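Local structure of Lin2111 protein (Listeria innocua, 3EDP) at residues Lys102-Arg107 with Tyr126-Val131; Leu140-Leu145 with Ile219-Glu224; Gln182-Gly187 with Val202-Ser207. The protein is of unknown function but probably acts as a DNA-binding transcription regulator of the GntR family, carrying a UTRA domain. One frame throughout, in Å; residues are numbered along the deposited sequence.

How the contacts relate
All three contacts lie in the six-stranded antiparallel sheet of the UTRA domain and pair strands that are neighbours in it. From the N terminus, contact 1 closes first, joining strand 99-108, outermost within this chain, to strand 124-134 across an intervening helix, 110-117. Strand 137-146 follows directly and opens contact 2, which closes only at residues 219-224, with 73 residues between its segments. Contact 3 is nested inside that loop: it joins strand 176-185, at the other border of this chain's sheet, to strand 201-211. Backbone bonds tie contact 1 to contact 2 (Tyr126 with Leu145) and contact 2 to contact 3 (Glu224 with Phe203); contacts 1 and 3 do not touch.

Contact 1: Lys102-Arg107 with Tyr126-Val131; sequences KDFYIR and YSIKFV
Phe104 and Ile128 form a non-hydrogen-bonded antiparallel pair whose side chains run side by side in the same direction. The Phe104 ring carbon CD1 comes to 3.4 Å from Ile128 CG1. The edge of the same ring is turned to the backbone, with Ser127 O near the ring plane. On this same face of the sheet Ile106 also lies alongside Tyr126, its CG1 3.7 Å from Tyr126 CE1. The Phe104 and Tyr126 rings meet obliquely, planes 40° apart, with Phe104 CE1 3.7 Å from Tyr126 CD1; Phe158 meets both rings from outside the two strands. The strand axes run antiparallel at 175°, and the register is broken once: Lys102 and Asp103 both face Lys129, a classic beta bulge at the border strand of the UTRA-domain sheet. Lys129 O therefore receives two backbone donors, Lys102 N at 2.8 Å and, weakly, Asp103 N at 3.3 Å. The opposite face carries Asp103, Tyr105, Ser127 and Lys129. Tyr105 has its CG between the backbone N and the carbonyl carbon (chi1 67°), and Ser127 CB sits over one face of its ring, displaced toward the rim, 4.2 Å from the centroid in a CH-pi contact. Asp103 and Lys129 point the same way, but their closest side-chain atoms are OD2 of Asp103 and CE of Lys129, 3.5 Å apart. Lys129 NZ makes a salt bridge with Glu189, which also binds Arg142; that shared carboxylate probably eases the closeness of the two positive groups. Lys102 crosses Val131 obliquely, CG to CG2 4.0 Å, and its NZ pairs with Asp100.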
# COMPACT_ATOMS: atom_id res chain seq x y z
N LYS A 102 16.14 -9.88 10.66
CA LYS A 102 16.40 -11.23 11.12
C LYS A 102 17.14 -12.03 10.06
O LYS A 102 17.94 -12.90 10.37
CB LYS A 102 15.08 -11.95 11.45
CG LYS A 102 14.15 -11.18 12.36
CD LYS A 102 14.44 -11.42 13.83
CE LYS A 102 15.44 -10.43 14.38
NZ LYS A 102 15.51 -10.50 15.86
N ASP A 103 16.83 -11.75 8.80
CA ASP A 103 17.30 -12.55 7.68
C ASP A 103 17.38 -11.69 6.43
O ASP A 103 16.48 -10.87 6.16
CB ASP A 103 16.33 -13.69 7.41
CG ASP A 103 16.75 -14.98 8.07
OD1 ASP A 103 17.96 -15.29 8.04
OD2 ASP A 103 15.87 -15.68 8.62
N PHE A 104 18.44 -11.88 5.66
CA PHE A 104 18.59 -11.25 4.36
C PHE A 104 19.45 -12.16 3.50
O PHE A 104 20.65 -12.31 3.74
CB PHE A 104 19.21 -9.85 4.51
CG PHE A 104 19.39 -9.11 3.21
CD1 PHE A 104 18.56 -9.34 2.13
CD2 PHE A 104 20.38 -8.13 3.09
CE1 PHE A 104 18.73 -8.64 0.94
CE2 PHE A 104 20.55 -7.44 1.91
CZ PHE A 104 19.72 -7.69 0.83
N TYR A 105 18.85 -12.80 2.50
CA TYR A 105 19.62 -13.69 1.64
C TYR A 105 19.00 -13.87 0.27
O TYR A 105 17.86 -13.46 0.01
CB TYR A 105 19.84 -15.05 2.32
CG TYR A 105 18.56 -15.84 2.49
CD1 TYR A 105 18.27 -16.91 1.67
CD2 TYR A 105 17.64 -15.50 3.47
CE1 TYR A 105 17.10 -17.64 1.82
CE2 TYR A 105 16.47 -16.21 3.64
CZ TYR A 105 16.20 -17.28 2.81
OH TYR A 105 15.04 -18.00 2.96
N ILE A 106 19.77 -14.49 -0.62
CA ILE A 106 19.33 -14.81 -1.97
C ILE A 106 19.01 -16.30 -2.03
O ILE A 106 19.72 -17.12 -1.45
CB ILE A 106 20.42 -14.50 -2.99
CG1 ILE A 106 20.87 -13.04 -2.85
CG2 ILE A 106 19.96 -14.84 -4.39
CD1 ILE A 106 22.09 -12.70 -3.68
N ARG A 107 17.95 -16.64 -2.76
CA ARG A 107 17.50 -18.01 -2.89
C ARG A 107 16.77 -18.15 -4.22
O ARG A 107 16.41 -17.15 -4.84
CB ARG A 107 16.51 -18.32 -1.77
CG ARG A 107 15.40 -17.26 -1.69
CD ARG A 107 14.18 -17.71 -0.89
NE ARG A 107 13.26 -18.51 -1.70
CZ ARG A 107 12.17 -19.11 -1.23
NH1 ARG A 107 11.86 -19.01 0.05
NH2 ARG A 107 11.40 -19.82 -2.04
N TYR A 126 15.67 -11.93 -3.64
CA TYR A 126 16.09 -11.57 -2.30
C TYR A 126 14.96 -11.89 -1.34
O TYR A 126 13.78 -11.67 -1.65
CB TYR A 126 16.39 -10.08 -2.20
CG TYR A 126 17.60 -9.63 -2.96
CD1 TYR A 126 18.88 -9.91 -2.49
CD2 TYR A 126 17.48 -8.91 -4.14
CE1 TYR A 126 20.00 -9.49 -3.17
CE2 TYR A 126 18.59 -8.48 -4.84
CZ TYR A 126 19.85 -8.78 -4.34
OH TYR A 126 20.97 -8.37 -5.02
N SER A 127 15.32 -12.39 -0.17
CA SER A 127 14.36 -12.64 0.88
C SER A 127 14.80 -11.86 2.09
O SER A 127 15.92 -12.04 2.58
CB SER A 127 14.30 -14.13 1.20
OG SER A 127 13.35 -14.38 2.22
N ILE A 128 13.93 -10.97 2.56
CA ILE A 128 14.24 -10.16 3.72
C ILE A 128 13.20 -10.42 4.79
O ILE A 128 12.00 -10.47 4.51
CB ILE A 128 14.24 -8.66 3.37
CG1 ILE A 128 15.33 -8.36 2.34
CG2 ILE A 128 14.44 -7.82 4.62
CD1 ILE A 128 15.22 -6.99 1.70
N LYS A 129 13.66 -10.63 6.01
CA LYS A 129 12.75 -10.80 7.13
C LYS A 129 13.09 -9.78 8.20
O LYS A 129 14.25 -9.66 8.60
CB LYS A 129 12.85 -12.21 7.69
CG LYS A 129 11.76 -12.56 8.69
CD LYS A 129 11.97 -13.95 9.28
CE LYS A 129 12.43 -14.95 8.22
NZ LYS A 129 11.51 -15.01 7.04
N PHE A 130 12.09 -9.04 8.66
CA PHE A 130 12.29 -8.14 9.80
C PHE A 130 11.13 -8.10 10.79
O PHE A 130 10.00 -8.49 10.48
CB PHE A 130 12.66 -6.72 9.34
CG PHE A 130 11.58 -5.99 8.60
CD1 PHE A 130 10.60 -5.29 9.29
CD2 PHE A 130 11.55 -5.98 7.22
CE1 PHE A 130 9.61 -4.61 8.61
CE2 PHE A 130 10.57 -5.29 6.53
CZ PHE A 130 9.59 -4.61 7.23
N VAL A 131 11.43 -7.63 11.99
CA VAL A 131 10.50 -7.65 13.11
C VAL A 131 10.45 -6.25 13.69
O VAL A 131 11.42 -5.49 13.62
CB VAL A 131 10.96 -8.66 14.19
CG1 VAL A 131 10.42 -8.27 15.55
CG2 VAL A 131 10.54 -10.08 13.82

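Contact 2: Leu140-Leu145 with Ile219-Glu224; sequences LDRLIL and IQYHYE
Asp141 receives side-chain donors from two residues of strand 219-224. His222 ND1 donates to OD2 of Asp141 at 2.7 Å with an N-H...O angle of 160°, meeting the oxygen on its syn side but 32° out of the carboxylate plane, while OD2 lies close to the plane of the imidazole. The other carboxylate oxygen, Asp141 OD1, is 2.6 Å from Gln220 NE2, a weak bond because the angle at hydrogen is poor. The extended Gln220 chain lies beside Leu143, whose CD1 approaches Gln220 CG at 3.9 Å. On the far side of the imidazole, His222 NE2 donates to Glu224 OE2 at 2.7 Å. Both ring nitrogens are thus engaged, which fixes the ring's rotation and places it between two carboxylates. This polar row occupies one face of two adjacent central strands of the antiparallel UTRA sheet, whose backbones are joined by paired bonds at Leu140-Tyr223, Arg142-Tyr221 and Ile144-Ile219. On the other face Arg142 NH1 lies near both tyrosines, 3.8 Å from Tyr221 CD2 and 4.0 Å from Tyr223 OH, with the guanidinium steeply inclined to both rings. The arginine chain is bent, and its NH2 makes a salt bridge to Glu189. Farther out, helix 110-117 packs on Ile219 and Tyr221, and helix 188-194 on Leu140 and Tyr223.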
# COMPACT_ATOMS: atom_id res chain seq x y z
N LEU A 140 5.81 -9.13 12.24
CA LEU A 140 6.82 -9.78 11.42
C LEU A 140 6.55 -9.48 9.96
O LEU A 140 5.42 -9.63 9.48
CB LEU A 140 6.80 -11.29 11.67
CG LEU A 140 7.66 -12.15 10.75
CD1 LEU A 140 9.12 -11.92 11.06
CD2 LEU A 140 7.30 -13.61 10.93
N ASP A 141 7.58 -9.05 9.24
CA ASP A 141 7.45 -8.78 7.82
C ASP A 141 8.39 -9.65 7.02
O ASP A 141 9.53 -9.88 7.41
CB ASP A 141 7.72 -7.31 7.51
CG ASP A 141 6.51 -6.43 7.76
OD1 ASP A 141 5.91 -5.96 6.78
OD2 ASP A 141 6.15 -6.24 8.94
N ARG A 142 7.90 -10.13 5.89
CA ARG A 142 8.74 -10.82 4.93
C ARG A 142 8.56 -10.18 3.56
O ARG A 142 7.43 -9.99 3.09
CB ARG A 142 8.46 -12.32 4.91
CG ARG A 142 8.84 -13.01 3.61
CD ARG A 142 9.58 -14.32 3.84
NE ARG A 142 9.19 -14.99 5.08
CZ ARG A 142 7.99 -15.51 5.32
NH1 ARG A 142 7.02 -15.42 4.41
NH2 ARG A 142 7.74 -16.10 6.48
N LEU A 143 9.68 -9.83 2.94
CA LEU A 143 9.72 -9.21 1.62
C LEU A 143 10.46 -10.10 0.63
O LEU A 143 11.50 -10.69 0.94
CB LEU A 143 10.49 -7.89 1.68
CG LEU A 143 9.81 -6.57 1.99
CD1 LEU A 143 9.30 -6.54 3.42
CD2 LEU A 143 10.79 -5.44 1.73
N ILE A 144 9.92 -10.19 -0.58
CA ILE A 144 10.54 -10.93 -1.66
C ILE A 144 10.73 -10.00 -2.86
O ILE A 144 9.77 -9.42 -3.36
CB ILE A 144 9.68 -12.14 -2.08
CG1 ILE A 144 9.35 -13.01 -0.86
CG2 ILE A 144 10.38 -12.95 -3.16
CD1 ILE A 144 10.54 -13.77 -0.29
N LEU A 145 11.98 -9.83 -3.29
CA LEU A 145 12.33 -8.96 -4.41
C LEU A 145 13.19 -9.74 -5.41
O LEU A 145 14.31 -10.12 -5.08
CB LEU A 145 13.14 -7.76 -3.93
CG LEU A 145 12.58 -6.84 -2.84
CD1 LEU A 145 13.62 -5.78 -2.46
CD2 LEU A 145 11.32 -6.19 -3.30
N ILE A 219 6.78 -8.68 -3.42
CA ILE A 219 5.77 -9.25 -2.55
C ILE A 219 6.13 -8.99 -1.11
O ILE A 219 7.31 -9.11 -0.73
CB ILE A 219 5.67 -10.78 -2.72
CG1 ILE A 219 5.27 -11.14 -4.15
CG2 ILE A 219 4.67 -11.35 -1.73
CD1 ILE A 219 5.42 -12.60 -4.45
N GLN A 220 5.13 -8.65 -0.30
CA GLN A 220 5.32 -8.49 1.14
C GLN A 220 4.25 -9.24 1.92
O GLN A 220 3.08 -9.23 1.55
CB GLN A 220 5.26 -7.01 1.51
CG GLN A 220 5.46 -6.73 3.00
CD GLN A 220 5.52 -5.23 3.28
OE1 GLN A 220 5.06 -4.43 2.47
NE2 GLN A 220 6.10 -4.85 4.41
N TYR A 221 4.67 -9.90 2.99
CA TYR A 221 3.74 -10.54 3.91
C TYR A 221 3.97 -9.89 5.26
O TYR A 221 5.09 -9.83 5.74
CB TYR A 221 3.98 -12.04 4.01
CG TYR A 221 3.84 -12.77 2.70
CD1 TYR A 221 2.59 -12.95 2.11
CD2 TYR A 221 4.95 -13.28 2.05
CE1 TYR A 221 2.46 -13.62 0.91
CE2 TYR A 221 4.83 -13.96 0.85
CZ TYR A 221 3.57 -14.13 0.28
OH TYR A 221 3.45 -14.80 -0.91
N HIS A 222 2.89 -9.38 5.85
CA HIS A 222 2.97 -8.73 7.14
C HIS A 222 2.05 -9.47 8.11
O HIS A 222 0.91 -9.78 7.77
CB HIS A 222 2.56 -7.26 7.01
CG HIS A 222 2.39 -6.56 8.32
ND1 HIS A 222 3.46 -6.10 9.07
CD2 HIS A 222 1.28 -6.24 9.03
CE1 HIS A 222 3.01 -5.53 10.17
NE2 HIS A 222 1.69 -5.60 10.17
N TYR A 223 2.55 -9.76 9.30
CA TYR A 223 1.80 -10.54 10.28
C TYR A 223 1.62 -9.77 11.57
O TYR A 223 2.56 -9.15 12.07
CB TYR A 223 2.54 -11.85 10.61
CG TYR A 223 2.78 -12.76 9.43
CD1 TYR A 223 1.89 -13.78 9.12
CD2 TYR A 223 3.91 -12.61 8.63
CE1 TYR A 223 2.11 -14.62 8.05
CE2 TYR A 223 4.14 -13.44 7.55
CZ TYR A 223 3.24 -14.44 7.27
OH TYR A 223 3.46 -15.28 6.20
N GLU A 224 0.41 -9.82 12.12
CA GLU A 224 0.11 -9.19 13.41
C GLU A 224 -0.75 -10.10 14.26
O GLU A 224 -1.63 -10.80 13.75
CB GLU A 224 -0.65 -7.88 13.22
CG GLU A 224 0.14 -6.75 12.60
CD GLU A 224 -0.69 -5.48 12.42
OE1 GLU A 224 -1.84 -5.43 12.92
OE2 GLU A 224 -0.19 -4.54 11.77

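Contact 3: Gln182-Gly187 with Val202-Ser207; sequences QLILAG and VFKLSS
Strands 182-185 and 202-207 are antiparallel but strongly twisted, their axes 129° apart, with two hydrogen-bonded pairs, Gln182-Lys204 and Ile184-Val202, flanking the non-hydrogen-bonded pair Leu183-Phe203. The shortest backbone bond runs from Val202 N to Ile184 O, 2.7 Å. Gln182 and Lys204 project side by side on one face, and the amide NE2 of Gln182 lies 3.8 Å from CD of the extended lysine chain. That amide also donates to a water 2.8 Å away, which in turn donates to Lys204 O and bonds Ser206 OG, a water-mediated link beside the Gln182-Lys204 pair. Ile184 shares this face; its CG1 sits between the backbone N and the carbonyl carbon (chi1 65°) and lies 4.0 Å from Val202 CB, the two side chains at a slant. Beyond the strand end, Ala186 CB reaches Val202 CG2 at 3.9 Å. On the other face Leu183 CD2 packs 3.8 Å from Phe203 CD1, the two side chains pointing the same way. Leu183 also meets Leu183 of the second subunit, and Phe203 meets Leu181 of that subunit, so this face contributes to the dimer contact. Gly187 is the N-cap of helix 188-194, which lies in the connection between strands 176-185 and 201-211, antiparallel neighbours at one border of this chain's UTRA-domain sheet.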
# COMPACT_ATOMS: atom_id res chain seq x y z
N GLN A 182 -6.10 -12.01 5.54
CA GLN A 182 -6.47 -13.32 6.09
C GLN A 182 -6.28 -13.40 7.60
O GLN A 182 -5.49 -12.66 8.19
CB GLN A 182 -5.61 -14.42 5.49
CG GLN A 182 -5.92 -14.80 4.06
CD GLN A 182 -4.89 -15.78 3.53
OE1 GLN A 182 -5.15 -16.98 3.45
NE2 GLN A 182 -3.71 -15.28 3.19
N LEU A 183 -7.00 -14.35 8.20
CA LEU A 183 -6.71 -14.82 9.55
C LEU A 183 -6.10 -16.20 9.43
O LEU A 183 -6.65 -17.06 8.75
CB LEU A 183 -8.00 -14.95 10.36
CG LEU A 183 -8.47 -13.75 11.19
CD1 LEU A 183 -9.83 -14.07 11.79
CD2 LEU A 183 -7.45 -13.44 12.27
N ILE A 184 -4.95 -16.41 10.07
CA ILE A 184 -4.32 -17.72 10.06
C ILE A 184 -3.94 -18.16 11.47
O ILE A 184 -4.00 -17.37 12.42
CB ILE A 184 -3.05 -17.76 9.15
CG1 ILE A 184 -1.96 -16.84 9.70
CG2 ILE A 184 -3.39 -17.37 7.71
CD1 ILE A 184 -0.62 -17.00 9.00
N LEU A 185 -3.55 -19.42 11.58
CA LEU A 185 -3.01 -19.96 12.82
C LEU A 185 -1.53 -19.63 12.86
O LEU A 185 -0.85 -19.68 11.83
CB LEU A 185 -3.20 -21.48 12.86
CG LEU A 185 -4.64 -21.98 13.02
CD1 LEU A 185 -4.85 -23.33 12.35
CD2 LEU A 185 -5.02 -22.05 14.49
N ALA A 186 -1.03 -19.28 14.04
CA ALA A 186 0.39 -19.00 14.20
C ALA A 186 1.23 -20.23 13.88
O ALA A 186 0.99 -21.31 14.42
CB ALA A 186 0.69 -18.49 15.61
N GLY A 187 2.21 -20.06 13.00
CA GLY A 187 3.16 -21.11 12.67
C GLY A 187 4.48 -20.86 13.37
O GLY A 187 4.58 -19.98 14.22
N VAL A 202 -3.67 -15.09 13.88
CA VAL A 202 -2.80 -14.05 13.36
C VAL A 202 -3.40 -13.41 12.10
O VAL A 202 -3.92 -14.12 11.24
CB VAL A 202 -1.41 -14.64 13.02
CG1 VAL A 202 -0.57 -13.61 12.28
CG2 VAL A 202 -0.71 -15.11 14.29
N PHE A 203 -3.34 -12.08 12.01
CA PHE A 203 -3.69 -11.39 10.77
C PHE A 203 -2.52 -11.53 9.79
O PHE A 203 -1.37 -11.27 10.15
CB PHE A 203 -3.93 -9.89 10.99
CG PHE A 203 -5.22 -9.55 11.68
CD1 PHE A 203 -6.44 -9.93 11.14
CD2 PHE A 203 -5.22 -8.82 12.86
CE1 PHE A 203 -7.63 -9.61 11.77
CE2 PHE A 203 -6.40 -8.49 13.50
CZ PHE A 203 -7.61 -8.89 12.96
N LYS A 204 -2.81 -11.94 8.57
CA LYS A 204 -1.80 -11.97 7.52
C LYS A 204 -2.23 -11.04 6.38
O LYS A 204 -3.23 -11.28 5.71
CB LYS A 204 -1.57 -13.39 7.01
CG LYS A 204 -0.59 -13.47 5.84
CD LYS A 204 -0.59 -14.86 5.24
CE LYS A 204 0.53 -15.03 4.21
NZ LYS A 204 0.41 -16.36 3.54
N LEU A 205 -1.47 -9.96 6.21
CA LEU A 205 -1.72 -8.98 5.16
C LEU A 205 -0.73 -9.21 4.03
O LEU A 205 0.47 -8.93 4.18
CB LEU A 205 -1.56 -7.57 5.73
CG LEU A 205 -1.66 -6.39 4.76
CD1 LEU A 205 -3.06 -6.31 4.14
CD2 LEU A 205 -1.28 -5.07 5.46
N SER A 206 -1.20 -9.74 2.91
CA SER A 206 -0.32 -10.01 1.79
C SER A 206 -0.41 -8.86 0.80
O SER A 206 -1.50 -8.39 0.48
CB SER A 206 -0.67 -11.33 1.10
OG SER A 206 -0.60 -12.41 2.01
N SER A 207 0.74 -8.39 0.33
CA SER A 207 0.79 -7.29 -0.64
C SER A 207 1.58 -7.73 -1.86
O SER A 207 2.68 -8.29 -1.75
CB SER A 207 1.45 -6.06 -0.02
OG SER A 207 0.83 -5.65 1.18
O HOH W 1 -3.07 -12.59 3.28